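Local coordinates for protein ATP-dependent Clp protease proteolytic subunit (Listeria monocytogenes, PDB 4JCQ) that probably cleaves peptide bonds in misfolded and other proteins as the serine-protease subunit of an ATP-dependent, chymotrypsin-like Clp protease, at residues H[142-147]-H[160-165]. Residues are numbered along the deposited sequence; the frame is centred on the assembly and turned at random.
Sequences RINRLI and KDTDRN
N144 and T162 join helix 133-151 to helix 155-162 in the ClpP fold, close to the predicted catalytic residues. The T162 side chain lies about 6 Å from that of H116, and that of I147 about 8 Å from that of S91. The T162 hydroxyl OG1 donates a hydrogen bond to N144 OD1 at 2.7 Å. It lies in the plane of the amide, on a lone pair of OD1, with a C=O...donor angle of 132°. OG1 is also hydrogen-bonded to I158 O, so its single proton is probably shared or alternates between two carbonyl oxygens. T162 holds OG1 between its own backbone N and carbonyl carbon, chi1 56°. This turns the hydroxyl to N144 and puts CG2, anti to the carbonyl carbon, near I147. A water closes a ring on the amide: it accepts from N144 ND2 at 3.2 Å and donates to T162 OG1 at 3.2 Å. Beside the polar pair, I147 CD1 meets T162 CG2 tip to tip at 4.0 Å. CG2 also lies against N144 OD1. I158 touches both N144 and I147. The T162 backbone is hydrogen-bonded to Q117, next to H116, so T162 links that loop to helix 133-151 as well. The direct bond and the water together use both ends of the buried N144 amide. This is consistent with the amide oxygen facing T162 and limits its rotation.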
ATOM      1  N   ARG H 142       0.380  40.628  -6.141  1.00 26.91           N
ATOM      2  CA  ARG H 142       0.874  39.763  -7.217  1.00 26.81           C
ATOM      3  C   ARG H 142      -0.262  38.977  -7.879  1.00 25.33           C
ATOM      4  O   ARG H 142      -0.381  38.961  -9.103  1.00 24.35           O
ATOM      5  CB  ARG H 142       1.954  38.811  -6.685  1.00 27.95           C
ATOM      6  CG  ARG H 142       2.552  37.880  -7.734  1.00 29.77           C
ATOM      7  CD  ARG H 142       3.616  36.958  -7.150  1.00 31.87           C
ATOM      8  NE  ARG H 142       3.107  36.110  -6.066  1.00 34.06           N
ATOM      9  CZ  ARG H 142       2.474  34.951  -6.239  1.00 34.92           C
ATOM     10  NH1 ARG H 142       2.054  34.262  -5.187  1.00 35.67           N
ATOM     11  NH2 ARG H 142       2.253  34.474  -7.456  1.00 35.42           N
ATOM     12  N   ILE H 143      -1.099  38.339  -7.063  1.00 24.97           N
ATOM     13  CA  ILE H 143      -2.212  37.540  -7.575  1.00 24.51           C
ATOM     14  C   ILE H 143      -3.289  38.422  -8.223  1.00 23.93           C
ATOM     15  O   ILE H 143      -3.853  38.049  -9.257  1.00 24.14           O
ATOM     16  CB  ILE H 143      -2.808  36.618  -6.485  1.00 25.36           C
ATOM     17  CG1 ILE H 143      -1.729  35.654  -5.971  1.00 27.59           C
ATOM     18  CG2 ILE H 143      -3.991  35.825  -7.031  1.00 25.65           C
ATOM     19  CD1 ILE H 143      -2.052  34.992  -4.648  1.00 29.31           C
ATOM     20  N   ASN H 144      -3.551  39.587  -7.628  1.00 23.56           N
ATOM     21  CA  ASN H 144      -4.488  40.559  -8.200  1.00 24.50           C
ATOM     22  C   ASN H 144      -4.092  40.994  -9.611  1.00 25.29           C
ATOM     23  O   ASN H 144      -4.938  41.052 -10.504  1.00 24.91           O
ATOM     24  CB  ASN H 144      -4.641  41.793  -7.298  1.00 25.07           C
ATOM     25  CG  ASN H 144      -5.523  41.538  -6.085  1.00 25.51           C
ATOM     26  OD1 ASN H 144      -6.256  40.549  -6.022  1.00 25.15           O
ATOM     27  ND2 ASN H 144      -5.454  42.441  -5.112  1.00 26.42           N
ATOM     28  N   ARG H 145      -2.806  41.296  -9.801  1.00 26.56           N
ATOM     29  CA  ARG H 145      -2.278  41.686 -11.112  1.00 27.59           C
ATOM     30  C   ARG H 145      -2.378  40.541 -12.119  1.00 26.40           C
ATOM     31  O   ARG H 145      -2.727  40.755 -13.278  1.00 26.36           O
ATOM     32  CB  ARG H 145      -0.828  42.168 -10.998  1.00 30.90           C
ATOM     33  CG  ARG H 145      -0.675  43.543 -10.367  1.00 31.90           C
ATOM     34  CD  ARG H 145       0.755  44.051 -10.475  1.00 39.62           C
ATOM     35  NE  ARG H 145       0.916  45.355  -9.831  1.00 47.82           N
ATOM     36  CZ  ARG H 145       1.378  45.538  -8.595  1.00 52.56           C
ATOM     37  NH1 ARG H 145       1.739  44.500  -7.847  1.00 56.91           N
ATOM     38  NH2 ARG H 145       1.483  46.765  -8.105  1.00 57.27           N
ATOM     39  N   LEU H 146      -2.076  39.327 -11.662  1.00 25.51           N
ATOM     40  CA  LEU H 146      -2.193  38.126 -12.486  1.00 25.81           C
ATOM     41  C   LEU H 146      -3.624  37.953 -13.010  1.00 25.28           C
ATOM     42  O   LEU H 146      -3.835  37.783 -14.211  1.00 25.20           O
ATOM     43  CB  LEU H 146      -1.750  36.892 -11.687  1.00 25.58           C
ATOM     44  CG  LEU H 146      -1.533  35.549 -12.395  1.00 26.89           C
ATOM     45  CD1 LEU H 146      -0.547  34.700 -11.609  1.00 29.12           C
ATOM     46  CD2 LEU H 146      -2.839  34.792 -12.599  1.00 28.18           C
ATOM     47  N   ILE H 147      -4.599  38.012 -12.108  1.00 25.08           N
ATOM     48  CA  ILE H 147      -6.004  37.822 -12.473  1.00 24.13           C
ATOM     49  C   ILE H 147      -6.525  38.978 -13.342  1.00 25.21           C
ATOM     50  O   ILE H 147      -7.267  38.749 -14.296  1.00 24.97           O
ATOM     51  CB  ILE H 147      -6.897  37.590 -11.226  1.00 23.55           C
ATOM     52  CG1 ILE H 147      -6.467  36.309 -10.495  1.00 22.84           C
ATOM     53  CG2 ILE H 147      -8.368  37.502 -11.611  1.00 22.59           C
ATOM     54  CD1 ILE H 147      -7.110  36.109  -9.135  1.00 22.63           C
ATOM     55  N   LYS H 160     -11.017  44.103  -5.122  1.00 32.17           N
ATOM     56  CA  LYS H 160     -12.257  44.015  -4.358  1.00 34.22           C
ATOM     57  C   LYS H 160     -12.754  42.569  -4.287  1.00 32.27           C
ATOM     58  O   LYS H 160     -13.103  42.075  -3.214  1.00 30.66           O
ATOM     59  CB  LYS H 160     -13.327  44.920  -4.981  1.00 37.75           C
ATOM     60  CG  LYS H 160     -14.671  44.893  -4.271  1.00 42.45           C
ATOM     61  CD  LYS H 160     -15.737  45.622  -5.075  1.00 48.47           C
ATOM     62  CE  LYS H 160     -17.111  45.452  -4.449  1.00 54.93           C
ATOM     63  NZ  LYS H 160     -18.170  46.145  -5.237  1.00 57.26           N
ATOM     64  N   ASP H 161     -12.753  41.892  -5.432  1.00 30.77           N
ATOM     65  CA  ASP H 161     -13.367  40.574  -5.557  1.00 30.18           C
ATOM     66  C   ASP H 161     -12.552  39.414  -4.976  1.00 27.34           C
ATOM     67  O   ASP H 161     -13.127  38.411  -4.551  1.00 27.68           O
ATOM     68  CB  ASP H 161     -13.765  40.312  -7.014  1.00 31.75           C
ATOM     69  CG  ASP H 161     -14.927  41.188  -7.470  1.00 34.59           C
ATOM     70  OD1 ASP H 161     -15.624  41.770  -6.607  1.00 34.06           O
ATOM     71  OD2 ASP H 161     -15.155  41.289  -8.694  1.00 31.47           O
ATOM     72  N   THR H 162     -11.226  39.548  -4.943  1.00 25.58           N
ATOM     73  CA  THR H 162     -10.376  38.527  -4.313  1.00 25.03           C
ATOM     74  C   THR H 162     -10.466  38.569  -2.785  1.00 25.64           C
ATOM     75  O   THR H 162     -10.125  37.590  -2.113  1.00 24.13           O
ATOM     76  CB  THR H 162      -8.894  38.632  -4.737  1.00 24.36           C
ATOM     77  OG1 THR H 162      -8.398  39.948  -4.461  1.00 23.63           O
ATOM     78  CG2 THR H 162      -8.723  38.312  -6.219  1.00 23.91           C
ATOM     79  N   ASP H 163     -10.922  39.701  -2.249  1.00 27.30           N
ATOM     80  CA  ASP H 163     -11.044  39.881  -0.804  1.00 29.17           C
ATOM     81  C   ASP H 163     -12.478  39.696  -0.288  1.00 30.82           C
ATOM     82  O   ASP H 163     -12.801  40.105   0.830  1.00 32.27           O
ATOM     83  CB  ASP H 163     -10.487  41.244  -0.375  1.00 31.04           C
ATOM     84  CG  ASP H 163      -9.927  41.225   1.036  1.00 33.46           C
ATOM     85  OD1 ASP H 163     -10.141  42.204   1.778  1.00 35.52           O
ATOM     86  OD2 ASP H 163      -9.279  40.226   1.411  1.00 35.31           O
ATOM     87  N   ARG H 164     -13.329  39.085  -1.108  1.00 30.20           N
ATOM     88  CA  ARG H 164     -14.661  38.669  -0.661  1.00 33.37           C
ATOM     89  C   ARG H 164     -15.029  37.293  -1.218  1.00 33.14           C
ATOM     90  O   ARG H 164     -14.342  36.776  -2.097  1.00 31.87           O
ATOM     91  CB  ARG H 164     -15.725  39.732  -0.978  1.00 37.26           C
ATOM     92  CG  ARG H 164     -15.945  40.039  -2.450  1.00 40.91           C
ATOM     93  CD  ARG H 164     -16.797  41.289  -2.602  1.00 47.98           C
ATOM     94  NE  ARG H 164     -17.437  41.374  -3.914  1.00 55.18           N
ATOM     95  CZ  ARG H 164     -18.669  40.947  -4.183  1.00 56.93           C
ATOM     96  NH1 ARG H 164     -19.417  40.394  -3.236  1.00 57.35           N
ATOM     97  NH2 ARG H 164     -19.157  41.069  -5.411  1.00 60.23           N
ATOM     98  N   ASN H 165     -16.099  36.704  -0.690  1.00 35.37           N
ATOM     99  CA  ASN H 165     -16.494  35.340  -1.037  1.00 36.08           C
ATOM    100  C   ASN H 165     -17.811  35.288  -1.796  1.00 38.37           C
ATOM    101  O   ASN H 165     -18.878  35.146  -1.195  1.00 44.68           O
ATOM    102  CB  ASN H 165     -16.587  34.475   0.223  1.00 38.01           C
ATOM    103  CG  ASN H 165     -15.236  34.204   0.843  1.00 39.22           C
ATOM    104  OD1 ASN H 165     -14.526  33.285   0.435  1.00 40.78           O
ATOM    105  ND2 ASN H 165     -14.875  34.996   1.843  1.00 44.16           N
TER
HETATM  106  O   HOH W   1      -7.361  42.216  -2.513  1.00 30.41           O